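Local structure of antigen 43 (Escherichia coli, 4KH3) at residues L432-L438 against T453-L459; T470-S476 against L490-T496; A395-L400 against T413-V419; N420-I426 against N441-S447. The protein self-associates between Escherichia coli cells as an autotransporter surface protein, by a Velcro-like mechanism that makes bacteria clump and is linked to biofilms. All coordinates share one frame. Residue numbers count along the deposited sequence, not the author numbering.

Contact 1 of 4, residues L432-L438 against T453-L459; sequences LLQGGSL and TVSNTTL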
loop_
_atom_site.group_PDB
_atom_site.type_symbol
_atom_site.label_atom_id
_atom_site.label_comp_id
_atom_site.label_asym_id
_atom_site.label_seq_id
_atom_site.Cartn_x
_atom_site.Cartn_y
_atom_site.Cartn_z
ATOM N N LEU A 432 21.255 -24.190 3.393
ATOM C CA LEU A 432 22.450 -23.416 3.075
ATOM C C LEU A 432 23.009 -22.796 4.342
ATOM O O LEU A 432 22.304 -22.091 5.056
ATOM C CB LEU A 432 22.143 -22.310 2.055
ATOM C CG LEU A 432 23.322 -21.405 1.675
ATOM C CD1 LEU A 432 24.427 -22.229 1.054
ATOM C CD2 LEU A 432 22.913 -20.268 0.719
ATOM N N LEU A 433 24.273 -23.083 4.626
ATOM C CA LEU A 433 24.997 -22.404 5.686
ATOM C C LEU A 433 26.070 -21.615 4.985
ATOM O O LEU A 433 26.860 -22.180 4.235
ATOM C CB LEU A 433 25.627 -23.406 6.644
ATOM C CG LEU A 433 26.756 -22.915 7.548
ATOM C CD1 LEU A 433 26.264 -21.878 8.522
ATOM C CD2 LEU A 433 27.358 -24.086 8.299
ATOM N N GLN A 434 26.088 -20.306 5.195
ATOM C CA GLN A 434 26.990 -19.465 4.425
ATOM C C GLN A 434 27.582 -18.324 5.235
ATOM O O GLN A 434 26.944 -17.792 6.146
ATOM C CB GLN A 434 26.268 -18.894 3.210
ATOM C CG GLN A 434 25.105 -17.992 3.569
ATOM C CD GLN A 434 24.506 -17.300 2.367
ATOM O OE1 GLN A 434 25.116 -17.248 1.298
ATOM N NE2 GLN A 434 23.301 -16.768 2.534
ATOM N N GLY A 435 28.809 -17.957 4.881
ATOM C CA GLY A 435 29.468 -16.801 5.452
ATOM C C GLY A 435 30.068 -17.050 6.821
ATOM O O GLY A 435 29.858 -18.101 7.442
ATOM N N GLY A 436 30.835 -16.066 7.276
ATOM C CA GLY A 436 31.335 -16.023 8.635
ATOM C C GLY A 436 32.067 -17.256 9.106
ATOM O O GLY A 436 32.881 -17.839 8.388
ATOM N N SER A 437 31.753 -17.659 10.330
ATOM C CA SER A 437 32.474 -18.722 10.992
ATOM C C SER A 437 31.568 -19.419 11.988
ATOM O O SER A 437 30.781 -18.776 12.681
ATOM C CB SER A 437 33.698 -18.144 11.703
ATOM O OG SER A 437 34.150 -19.009 12.724
ATOM N N LEU A 438 31.675 -20.739 12.044
ATOM C CA LEU A 438 30.974 -21.528 13.039
ATOM C C LEU A 438 31.990 -22.458 13.678
ATOM O O LEU A 438 32.593 -23.278 12.992
ATOM C CB LEU A 438 29.863 -22.338 12.377
ATOM C CG LEU A 438 28.959 -23.195 13.266
ATOM C CD1 LEU A 438 28.200 -22.353 14.282
ATOM C CD2 LEU A 438 27.988 -23.989 12.414
ATOM N N THR A 453 24.520 -27.373 1.602
ATOM C CA THR A 453 25.624 -26.613 1.047
ATOM C C THR A 453 26.242 -25.761 2.139
ATOM O O THR A 453 25.544 -25.031 2.834
ATOM C CB THR A 453 25.162 -25.648 -0.069
ATOM O OG1 THR A 453 24.523 -26.377 -1.124
ATOM C CG2 THR A 453 26.358 -24.852 -0.627
ATOM N N VAL A 454 27.554 -25.858 2.287
ATOM C CA VAL A 454 28.289 -24.941 3.136
ATOM C C VAL A 454 29.102 -24.040 2.215
ATOM O O VAL A 454 29.934 -24.521 1.452
ATOM C CB VAL A 454 29.224 -25.698 4.087
ATOM C CG1 VAL A 454 30.028 -24.727 4.930
ATOM C CG2 VAL A 454 28.423 -26.643 4.963
ATOM N N SER A 455 28.852 -22.736 2.267
ATOM C CA SER A 455 29.504 -21.817 1.339
ATOM C C SER A 455 30.206 -20.645 2.020
ATOM O O SER A 455 29.576 -19.862 2.732
ATOM C CB SER A 455 28.498 -21.291 0.311
ATOM O OG SER A 455 29.073 -20.274 -0.493
ATOM N N ASN A 456 31.511 -20.536 1.787
ATOM C CA ASN A 456 32.301 -19.414 2.281
ATOM C C ASN A 456 32.195 -19.259 3.801
ATOM O O ASN A 456 31.946 -18.182 4.322
ATOM C CB ASN A 456 31.914 -18.123 1.553
ATOM C CG ASN A 456 32.858 -16.964 1.866
ATOM O OD1 ASN A 456 34.012 -17.169 2.256
ATOM N ND2 ASN A 456 32.364 -15.740 1.706
ATOM N N THR A 457 32.392 -20.367 4.498
ATOM C CA THR A 457 32.315 -20.410 5.945
ATOM C C THR A 457 33.589 -21.033 6.505
ATOM O O THR A 457 34.199 -21.889 5.878
ATOM C CB THR A 457 31.116 -21.273 6.387
ATOM O OG1 THR A 457 29.925 -20.787 5.758
ATOM C CG2 THR A 457 30.943 -21.236 7.892
ATOM N N THR A 458 34.009 -20.589 7.678
ATOM C CA THR A 458 34.983 -21.355 8.418
ATOM C C THR A 458 34.190 -22.242 9.360
ATOM O O THR A 458 33.592 -21.764 10.314
ATOM C CB THR A 458 35.960 -20.460 9.183
ATOM O OG1 THR A 458 36.778 -19.749 8.243
ATOM C CG2 THR A 458 36.853 -21.301 10.076
ATOM N N LEU A 459 34.165 -23.537 9.067
ATOM C CA LEU A 459 33.397 -24.486 9.860
ATOM C C LEU A 459 34.289 -25.432 10.665
ATOM O O LEU A 459 34.966 -26.294 10.109
ATOM C CB LEU A 459 32.462 -25.287 8.958
ATOM C CG LEU A 459 31.657 -26.343 9.700
ATOM C CD1 LEU A 459 30.751 -25.680 10.713
ATOM C CD2 LEU A 459 30.850 -27.160 8.720
#

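Contact 2 of 4, residues T470-S476 against L490-T496; sequences TLTLNDS and LKLTGST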
loop_
_atom_site.group_PDB
_atom_site.type_symbol
_atom_site.label_atom_id
_atom_site.label_comp_id
_atom_site.label_asym_id
_atom_site.label_seq_id
_atom_site.Cartn_x
_atom_site.Cartn_y
_atom_site.Cartn_z
ATOM N N THR A 470 23.438 -35.287 0.065
ATOM C CA THR A 470 24.654 -34.612 -0.376
ATOM C C THR A 470 25.141 -33.514 0.570
ATOM O O THR A 470 24.363 -32.683 1.031
ATOM C CB THR A 470 24.428 -33.963 -1.754
ATOM O OG1 THR A 470 24.090 -34.976 -2.706
ATOM C CG2 THR A 470 25.675 -33.203 -2.223
ATOM N N LEU A 471 26.438 -33.509 0.844
ATOM C CA LEU A 471 27.057 -32.411 1.561
ATOM C C LEU A 471 28.020 -31.740 0.613
ATOM O O LEU A 471 28.941 -32.378 0.100
ATOM C CB LEU A 471 27.812 -32.925 2.787
ATOM C CG LEU A 471 28.636 -31.870 3.527
ATOM C CD1 LEU A 471 27.741 -30.739 4.007
ATOM C CD2 LEU A 471 29.390 -32.487 4.692
ATOM N N THR A 472 27.804 -30.457 0.358
ATOM C CA THR A 472 28.679 -29.723 -0.547
ATOM C C THR A 472 29.423 -28.653 0.224
ATOM O O THR A 472 28.819 -27.841 0.923
ATOM C CB THR A 472 27.895 -29.093 -1.709
ATOM O OG1 THR A 472 27.383 -30.132 -2.554
ATOM C CG2 THR A 472 28.787 -28.177 -2.528
ATOM N N LEU A 473 30.743 -28.666 0.115
ATOM C CA LEU A 473 31.555 -27.707 0.835
ATOM C C LEU A 473 32.217 -26.790 -0.173
ATOM O O LEU A 473 33.238 -27.134 -0.767
ATOM C CB LEU A 473 32.607 -28.423 1.675
ATOM C CG LEU A 473 32.078 -29.493 2.621
ATOM C CD1 LEU A 473 33.227 -30.147 3.368
ATOM C CD2 LEU A 473 31.093 -28.896 3.598
ATOM N N ASN A 474 31.622 -25.621 -0.371
ATOM C CA ASN A 474 32.113 -24.680 -1.362
ATOM C C ASN A 474 32.850 -23.521 -0.698
ATOM O O ASN A 474 32.385 -22.988 0.316
ATOM C CB ASN A 474 30.951 -24.185 -2.227
ATOM C CG ASN A 474 31.383 -23.163 -3.251
ATOM O OD1 ASN A 474 32.130 -23.471 -4.179
ATOM N ND2 ASN A 474 30.906 -21.934 -3.092
ATOM N N ASP A 475 34.008 -23.165 -1.259
ATOM C CA ASP A 475 34.836 -22.055 -0.768
ATOM C C ASP A 475 34.948 -21.965 0.760
ATOM O O ASP A 475 34.935 -20.871 1.322
ATOM C CB ASP A 475 34.316 -20.724 -1.323
ATOM C CG ASP A 475 34.460 -20.619 -2.830
ATOM O OD1 ASP A 475 35.322 -21.320 -3.398
ATOM O OD2 ASP A 475 33.719 -19.823 -3.452
ATOM N N SER A 476 35.048 -23.110 1.428
ATOM C CA SER A 476 35.058 -23.134 2.894
ATOM C C SER A 476 36.308 -23.759 3.508
ATOM O O SER A 476 36.903 -24.675 2.953
ATOM C CB SER A 476 33.825 -23.868 3.418
ATOM O OG SER A 476 32.638 -23.226 2.984
ATOM N N LEU A 490 29.742 -36.540 -1.031
ATOM C CA LEU A 490 30.419 -35.414 -0.427
ATOM C C LEU A 490 31.173 -34.687 -1.512
ATOM O O LEU A 490 32.017 -35.281 -2.171
ATOM C CB LEU A 490 31.410 -35.892 0.633
ATOM C CG LEU A 490 32.354 -34.786 1.127
ATOM C CD1 LEU A 490 31.590 -33.714 1.897
ATOM C CD2 LEU A 490 33.490 -35.343 1.969
ATOM N N LYS A 491 30.875 -33.406 -1.702
ATOM C CA LYS A 491 31.555 -32.623 -2.727
ATOM C C LYS A 491 32.404 -31.509 -2.129
ATOM O O LYS A 491 31.958 -30.769 -1.254
ATOM C CB LYS A 491 30.542 -32.029 -3.710
ATOM C CG LYS A 491 29.713 -33.060 -4.448
ATOM C CD LYS A 491 28.641 -32.414 -5.318
ATOM C CE LYS A 491 27.721 -33.487 -5.894
ATOM N NZ LYS A 491 26.503 -32.927 -6.543
ATOM N N LEU A 492 33.630 -31.387 -2.617
ATOM C CA LEU A 492 34.499 -30.285 -2.238
ATOM C C LEU A 492 34.729 -29.396 -3.453
ATOM O O LEU A 492 35.410 -29.786 -4.400
ATOM C CB LEU A 492 35.832 -30.817 -1.705
ATOM C CG LEU A 492 35.891 -31.291 -0.244
ATOM C CD1 LEU A 492 34.961 -32.470 0.041
ATOM C CD2 LEU A 492 37.324 -31.630 0.140
ATOM N N THR A 493 34.148 -28.206 -3.443
ATOM C CA THR A 493 34.245 -27.329 -4.600
ATOM C C THR A 493 34.886 -25.990 -4.261
ATOM O O THR A 493 34.959 -25.589 -3.100
ATOM C CB THR A 493 32.866 -27.075 -5.223
ATOM O OG1 THR A 493 32.046 -26.357 -4.293
ATOM C CG2 THR A 493 32.187 -28.390 -5.568
ATOM N N GLY A 494 35.346 -25.295 -5.291
ATOM C CA GLY A 494 36.004 -24.019 -5.104
ATOM C C GLY A 494 37.315 -24.109 -4.347
ATOM O O GLY A 494 38.141 -24.983 -4.607
ATOM N N SER A 495 37.495 -23.196 -3.398
ATOM C CA SER A 495 38.751 -23.048 -2.679
ATOM C C SER A 495 38.734 -23.787 -1.348
ATOM O O SER A 495 39.535 -23.502 -0.462
ATOM C CB SER A 495 39.042 -21.565 -2.447
ATOM O OG SER A 495 37.934 -20.915 -1.842
ATOM N N THR A 496 37.819 -24.740 -1.219
ATOM C CA THR A 496 37.661 -25.492 0.017
ATOM C C THR A 496 38.924 -26.233 0.457
ATOM O O THR A 496 39.591 -26.884 -0.346
ATOM C CB THR A 496 36.518 -26.500 -0.115
ATOM O OG1 THR A 496 35.281 -25.791 -0.153
ATOM C CG2 THR A 496 36.500 -27.457 1.058
#

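Contact 3 of 4, residues A395-L400 against T413-V419; sequences ARGGTL and TLSGKTV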
loop_
_atom_site.group_PDB
_atom_site.type_symbol
_atom_site.label_atom_id
_atom_site.label_comp_id
_atom_site.label_asym_id
_atom_site.label_seq_id
_atom_site.Cartn_x
_atom_site.Cartn_y
_atom_site.Cartn_z
ATOM N N ALA A 395 23.025 -14.738 11.825
ATOM C CA ALA A 395 23.737 -14.614 13.085
ATOM C C ALA A 395 24.944 -13.694 12.919
ATOM O O ALA A 395 25.803 -13.935 12.077
ATOM C CB ALA A 395 24.157 -15.981 13.595
ATOM N N ARG A 396 24.996 -12.638 13.722
ATOM C CA ARG A 396 26.113 -11.706 13.688
ATOM C C ARG A 396 27.164 -12.137 14.704
ATOM O O ARG A 396 28.235 -11.539 14.816
ATOM C CB ARG A 396 25.623 -10.283 13.966
ATOM C CG ARG A 396 24.447 -9.871 13.085
ATOM C CD ARG A 396 24.467 -8.387 12.775
ATOM N NE ARG A 396 24.267 -7.583 13.975
ATOM C CZ ARG A 396 23.161 -6.891 14.236
ATOM N NH1 ARG A 396 22.154 -6.891 13.368
ATOM N NH2 ARG A 396 23.067 -6.190 15.360
ATOM N N GLY A 397 26.838 -13.196 15.437
ATOM C CA GLY A 397 27.741 -13.805 16.393
ATOM C C GLY A 397 26.928 -14.783 17.217
ATOM O O GLY A 397 26.061 -15.474 16.684
ATOM N N GLY A 398 27.194 -14.841 18.516
ATOM C CA GLY A 398 26.350 -15.608 19.413
ATOM C C GLY A 398 26.514 -17.114 19.358
ATOM O O GLY A 398 27.502 -17.632 18.831
ATOM N N THR A 399 25.529 -17.821 19.912
ATOM C CA THR A 399 25.624 -19.263 20.084
ATOM C C THR A 399 24.348 -19.961 19.672
ATOM O O THR A 399 23.255 -19.530 20.039
ATOM C CB THR A 399 25.898 -19.636 21.564
ATOM O OG1 THR A 399 27.144 -19.072 21.989
ATOM C CG2 THR A 399 25.922 -21.153 21.751
ATOM N N LEU A 400 24.497 -21.050 18.922
ATOM C CA LEU A 400 23.394 -21.943 18.623
ATOM C C LEU A 400 23.452 -23.067 19.636
ATOM O O LEU A 400 24.527 -23.593 19.914
ATOM C CB LEU A 400 23.536 -22.511 17.207
ATOM C CG LEU A 400 23.574 -21.445 16.119
ATOM C CD1 LEU A 400 23.908 -22.048 14.757
ATOM C CD2 LEU A 400 22.248 -20.681 16.090
ATOM N N THR A 413 22.733 -17.734 7.617
ATOM C CA THR A 413 23.766 -16.807 7.181
ATOM C C THR A 413 24.537 -16.298 8.398
ATOM O O THR A 413 23.946 -15.783 9.343
ATOM C CB THR A 413 23.143 -15.608 6.419
ATOM O OG1 THR A 413 22.478 -16.080 5.245
ATOM C CG2 THR A 413 24.205 -14.604 6.003
ATOM N N LEU A 414 25.857 -16.451 8.371
ATOM C CA LEU A 414 26.715 -15.991 9.456
ATOM C C LEU A 414 27.535 -14.789 9.009
ATOM O O LEU A 414 28.122 -14.798 7.921
ATOM C CB LEU A 414 27.660 -17.109 9.888
ATOM C CG LEU A 414 26.976 -18.428 10.220
ATOM C CD1 LEU A 414 28.005 -19.473 10.621
ATOM C CD2 LEU A 414 25.958 -18.220 11.316
ATOM N N SER A 415 27.577 -13.751 9.841
ATOM C CA SER A 415 28.347 -12.556 9.501
ATOM C C SER A 415 29.428 -12.284 10.545
ATOM O O SER A 415 30.179 -11.310 10.446
ATOM C CB SER A 415 27.438 -11.330 9.264
ATOM O OG SER A 415 26.732 -10.934 10.433
ATOM N N GLY A 416 29.515 -13.167 11.536
ATOM C CA GLY A 416 30.575 -13.089 12.525
ATOM C C GLY A 416 31.015 -14.465 12.982
ATOM O O GLY A 416 30.871 -15.443 12.252
ATOM N N LYS A 417 31.559 -14.540 14.193
ATOM C CA LYS A 417 31.928 -15.817 14.777
ATOM C C LYS A 417 30.778 -16.348 15.612
ATOM O O LYS A 417 30.407 -15.763 16.632
ATOM C CB LYS A 417 33.189 -15.686 15.636
ATOM C CG LYS A 417 34.341 -14.938 14.965
ATOM C CD LYS A 417 35.565 -14.884 15.882
ATOM C CE LYS A 417 36.481 -13.706 15.553
ATOM N NZ LYS A 417 37.084 -13.802 14.194
ATOM N N THR A 418 30.209 -17.462 15.173
ATOM C CA THR A 418 29.088 -18.078 15.869
ATOM C C THR A 418 29.608 -19.376 16.471
ATOM O O THR A 418 30.576 -19.940 15.976
ATOM C CB THR A 418 27.914 -18.331 14.887
ATOM O OG1 THR A 418 27.487 -17.082 14.324
ATOM C CG2 THR A 418 26.736 -19.017 15.560
ATOM N N VAL A 419 28.981 -19.836 17.545
ATOM C CA VAL A 419 29.449 -21.007 18.259
ATOM C C VAL A 419 28.378 -22.083 18.265
ATOM O O VAL A 419 27.206 -21.796 18.490
ATOM C CB VAL A 419 29.797 -20.634 19.720
ATOM C CG1 VAL A 419 30.049 -21.878 20.568
ATOM C CG2 VAL A 419 30.997 -19.688 19.754
HETATM O O HOH W 1 30.903 -12.596 16.692
#

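Contact 4 of 4, residues N420-I426 against N441-S447; sequences NNDTLTI and NGSVEKS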
loop_
_atom_site.group_PDB
_atom_site.type_symbol
_atom_site.label_atom_id
_atom_site.label_comp_id
_atom_site.label_asym_id
_atom_site.label_seq_id
_atom_site.Cartn_x
_atom_site.Cartn_y
_atom_site.Cartn_z
ATOM N N ASN A 420 28.775 -23.321 18.005
ATOM C CA ASN A 420 27.884 -24.455 18.221
ATOM C C ASN A 420 28.614 -25.609 18.910
ATOM O O ASN A 420 29.632 -26.104 18.419
ATOM C CB ASN A 420 27.260 -24.941 16.913
ATOM C CG ASN A 420 26.493 -26.233 17.089
ATOM O OD1 ASN A 420 25.701 -26.371 18.019
ATOM N ND2 ASN A 420 26.738 -27.198 16.210
ATOM N N ASN A 421 28.089 -26.026 20.053
ATOM C CA ASN A 421 28.671 -27.119 20.816
ATOM C C ASN A 421 27.646 -28.234 20.928
ATOM O O ASN A 421 27.919 -29.295 21.492
ATOM C CB ASN A 421 29.117 -26.643 22.210
ATOM C CG ASN A 421 30.286 -25.652 22.153
ATOM O OD1 ASN A 421 31.231 -25.822 21.383
ATOM N ND2 ASN A 421 30.218 -24.610 22.970
ATOM N N ASP A 422 26.456 -27.985 20.386
ATOM C CA ASP A 422 25.406 -28.995 20.381
ATOM C C ASP A 422 25.161 -29.513 18.966
ATOM O O ASP A 422 26.101 -29.716 18.206
ATOM C CB ASP A 422 24.119 -28.459 21.008
ATOM C CG ASP A 422 24.340 -27.876 22.400
ATOM O OD1 ASP A 422 25.452 -28.015 22.945
ATOM O OD2 ASP A 422 23.396 -27.279 22.955
ATOM N N THR A 423 23.903 -29.724 18.607
ATOM C CA THR A 423 23.603 -30.403 17.356
ATOM C C THR A 423 22.959 -29.517 16.284
ATOM O O THR A 423 21.870 -28.990 16.469
ATOM C CB THR A 423 22.704 -31.604 17.614
ATOM O OG1 THR A 423 23.360 -32.491 18.527
ATOM C CG2 THR A 423 22.400 -32.333 16.313
ATOM N N LEU A 424 23.649 -29.365 15.161
ATOM C CA LEU A 424 23.079 -28.731 13.980
ATOM C C LEU A 424 22.621 -29.837 13.029
ATOM O O LEU A 424 23.417 -30.677 12.625
ATOM C CB LEU A 424 24.128 -27.848 13.311
ATOM C CG LEU A 424 23.741 -27.145 12.010
ATOM C CD1 LEU A 424 22.518 -26.284 12.233
ATOM C CD2 LEU A 424 24.901 -26.302 11.478
ATOM N N THR A 425 21.340 -29.861 12.686
ATOM C CA THR A 425 20.808 -31.001 11.949
ATOM C C THR A 425 19.962 -30.614 10.739
ATOM O O THR A 425 19.111 -29.726 10.811
ATOM C CB THR A 425 20.007 -31.971 12.867
ATOM O OG1 THR A 425 19.564 -33.096 12.103
ATOM C CG2 THR A 425 18.791 -31.294 13.459
ATOM N N ILE A 426 20.220 -31.298 9.629
ATOM C CA ILE A 426 19.439 -31.155 8.410
ATOM C C ILE A 426 18.766 -32.492 8.139
ATOM O O ILE A 426 19.435 -33.505 7.958
ATOM C CB ILE A 426 20.324 -30.766 7.211
ATOM C CG1 ILE A 426 20.815 -29.324 7.356
ATOM C CG2 ILE A 426 19.553 -30.929 5.893
ATOM C CD1 ILE A 426 21.936 -29.118 8.342
ATOM N N ASN A 441 32.582 -27.605 19.693
ATOM C CA ASN A 441 32.735 -29.046 19.790
ATOM C C ASN A 441 31.444 -29.726 19.401
ATOM O O ASN A 441 31.222 -30.900 19.713
ATOM C CB ASN A 441 33.120 -29.448 21.217
ATOM C CG ASN A 441 34.184 -28.540 21.806
ATOM O OD1 ASN A 441 33.918 -27.796 22.752
ATOM N ND2 ASN A 441 35.392 -28.581 21.238
ATOM N N GLY A 442 30.583 -28.975 18.726
ATOM C CA GLY A 442 29.318 -29.512 18.269
ATOM C C GLY A 442 29.467 -30.385 17.041
ATOM O O GLY A 442 30.541 -30.470 16.433
ATOM N N SER A 443 28.379 -31.041 16.668
ATOM C CA SER A 443 28.385 -31.859 15.468
ATOM C C SER A 443 27.246 -31.473 14.524
ATOM O O SER A 443 26.195 -30.992 14.963
ATOM C CB SER A 443 28.314 -33.346 15.832
ATOM O OG SER A 443 27.087 -33.659 16.466
ATOM N N VAL A 444 27.471 -31.678 13.227
ATOM C CA VAL A 444 26.434 -31.499 12.218
ATOM C C VAL A 444 25.890 -32.863 11.781
ATOM O O VAL A 444 26.667 -33.793 11.548
ATOM C CB VAL A 444 26.973 -30.765 10.986
ATOM C CG1 VAL A 444 25.822 -30.353 10.078
ATOM C CG2 VAL A 444 27.813 -29.555 11.397
ATOM N N GLU A 445 24.567 -32.987 11.689
ATOM C CA GLU A 445 23.933 -34.222 11.219
ATOM C C GLU A 445 23.239 -33.954 9.888
ATOM O O GLU A 445 22.457 -33.006 9.774
ATOM C CB GLU A 445 22.878 -34.715 12.209
ATOM C CG GLU A 445 23.269 -34.617 13.671
ATOM C CD GLU A 445 23.997 -35.846 14.168
ATOM O OE1 GLU A 445 23.692 -36.959 13.672
ATOM O OE2 GLU A 445 24.872 -35.696 15.052
ATOM N N LYS A 446 23.519 -34.781 8.885
ATOM C CA LYS A 446 22.868 -34.631 7.589
ATOM C C LYS A 446 22.120 -35.898 7.186
ATOM O O LYS A 446 22.717 -36.956 6.984
ATOM C CB LYS A 446 23.872 -34.233 6.504
ATOM C CG LYS A 446 23.299 -34.268 5.089
ATOM C CD LYS A 446 22.093 -33.349 4.934
ATOM C CE LYS A 446 21.535 -33.366 3.501
ATOM N NZ LYS A 446 20.730 -34.592 3.189
ATOM N N SER A 447 20.806 -35.777 7.083
ATOM C CA SER A 447 19.968 -36.877 6.643
ATOM C C SER A 447 18.977 -36.359 5.615
ATOM O O SER A 447 19.019 -35.183 5.233
ATOM C CB SER A 447 19.251 -37.527 7.829
ATOM O OG SER A 447 18.556 -36.562 8.596
HETATM O O HOH W 2 20.313 -35.465 10.310
#

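Contact 1 of 4, residues L432-L438 against T453-L459
Two successive rungs of a right-handed parallel beta-helix stack here, running 14° from parallel with 4.7 Å between the axes of strands 432-434 and 453-455. Backbone polar groups pair in the parallel pattern: L433 N donates to T453 O (2.9 Å), L433 O accepts from S455 N (2.9 Å), and G435 N donates to S455 O (3.0 Å). After the corner, T458 N reaches G436 O (3.1 Å) and L438 N reaches T458 O (2.8 Å). Bridging is interrupted by two residues on each side, G435-G436 and N456-T457, and resumes in the same register; G435 and G436, both at positive phi, carry segment 432-438 round the corner. T457 OG1 lies 3.2 Å from both G435 O and S455 O, so its single proton has two candidate acceptors. Q434 NE2 instead bonds T413 of the preceding rung. On the inner face, L438 CD2 meets L459 CD1 at 3.7 Å. The backbone bonds hold the rungs together, while the stacked leucines give an apolar inner face consistent with the register.

Contact 2 of 4, residues T470-S476 against L490-T496
Two successive rungs of the parallel beta-helix meet near its C-terminal end, where strand 488-493 is the outermost of its sheet within the chain; segments 490-493 and 470-474 run with axes 4.8 Å apart and 13° from parallel. The apolar face interlocks by leucines: L490 CD1 sits 3.8 Å from L471 CD2 and 4.2 Å from L473 CD1, so its tip touches both L471 and L473 of the preceding rung. L492 makes a looser contact, its CD1 being 4.4 Å from L473 CD1. On the other face the extended K491 chain lies over two threonines, with CD 3.8 Å from T472 OG1 and CE 4.2 Å from T470 CG2. Between these faces, K491 N to L471 O and L473 N to K491 O, both 2.8 Å, hold the backbones together.

The corner fits most closely. A type II' turn from T493 to T496 brings G494 against D475: an ideal CB on this glycine would lie 2.0 Å from D475 OD1, so the acid occupies the space a side chain would need. D475 OD1 then accepts from S495 N (2.9 Å) and S495 OG (3.1 Å). T496 OG1 fills the inner side of the bend, donating to L473 O at 2.5 Å and accepting from S476 N at 3.1 Å. Backbone bonds and leucine packing thus join the strands, and a network that also uses side chains closes the corner.

Contact 3 of 4, residues A395-L400 against T413-V419
At this corner between successive rungs of the beta-helix the pairing slips by one residue between A395 and T399, because four residues, S415-T418, face three, R396-G398. Parallel bonding is regular before it, with A395 N to T413 O at 2.8 Å and S415 N to A395 O at 2.9 Å, and resumes after it, with V419 N to G398 O at 2.9 Å and L400 N to V419 O at 2.8 Å. The side-chain conformations fit the bend. T418, at chi1 m, directs OG1 to G397 O (3.2 Å) while its CG2 lies 4.0 Å from L400 CG. L414 adopts the m,t rotamer, which brings CD2 to within 3.7 Å of A395 CB; L400 has the same form. S415 is p, and its OG lies 3.4 Å from R396 CA. R396 has an off-well chi2 of -148°; its CA-to-CB bond points away from 413-419, yet its CG still lies 3.7 Å from S415 OG. At G416 an ideal CB would fall 2.3 Å from R396 O, a clash glycine avoids. A water donates to K417 O (3.2 Å) and, weakly, to R396 O (3.4 Å). The extra residue is absorbed in a glycine-rich corner where T418 OG1 and the water bond carbonyls.

Contact 4 of 4, residues N420-I426 against N441-S447
This contact belongs to the corner and following strand of a parallel beta-helix, where strands 423-426 and 443-446 of successive rungs stack with axes 4.6 Å apart and 16° from parallel. At the corner, N420 OD1 accepts from D422 N (3.0 Å), forming an Asx turn, while N420 ND2 bonds Q461 two rungs on. N421 OD1 accepts a hydrogen bond from N441 N (2.8 Å), and G442 N makes a weak bond to N420 O (3.0 Å). The approach here is tight, N421 and G442 having CA atoms 3.6 Å apart; an ideal CB on G442 would lie 2.6 Å from N420 O and D422 O, so glycine permits it.

Regular pairing follows: L424 N to S443 O (3.0 Å), E445 N to L424 O (2.7 Å), I426 N to E445 O (2.8 Å) and S447 N to I426 O (2.8 Å). L424 CG and I426 CD1 approach V444 CG1 at 4.3 and 4.4 Å, while I426 CG2 packs on the aliphatic K446 CD at 3.6 Å. The buried amine K446 NZ bonds S447 O (2.7 Å), with G450 O and E468 O as further acceptors. On the face of T425 and E445, a water spans T425 OG1 (3.1 Å) and S447 OG (2.7 Å) and donates to I426 O (3.2 Å). Lysine thus lends its methylenes to the apolar interior, and carbonyl oxygens compensate its buried polar end.

How the contacts relate
All four contacts join neighbouring rungs near the C-terminal end of one beta-helix. Contact 3 closes before contacts 1 and 4 open; those two alternate along the chain, and contact 2 comes last. Contacts 3, 1 and 2 climb the same side: strands 410-414, 431-434, 451-455 and 469-474 are consecutive in one sheet, and the centre of contact 1 lies about 10 Å from those of contacts 3 and 2, which are about 20 Å apart. Contacts 1, 3 and 4 also reach the second, mixed sheet; the centre of contact 4 is about 13 Å from that of contact 1, where L438 CD2 meets L424 CD2 at 4.0 Å. Shared sheets and interior thus continue the beta-helix rung by rung.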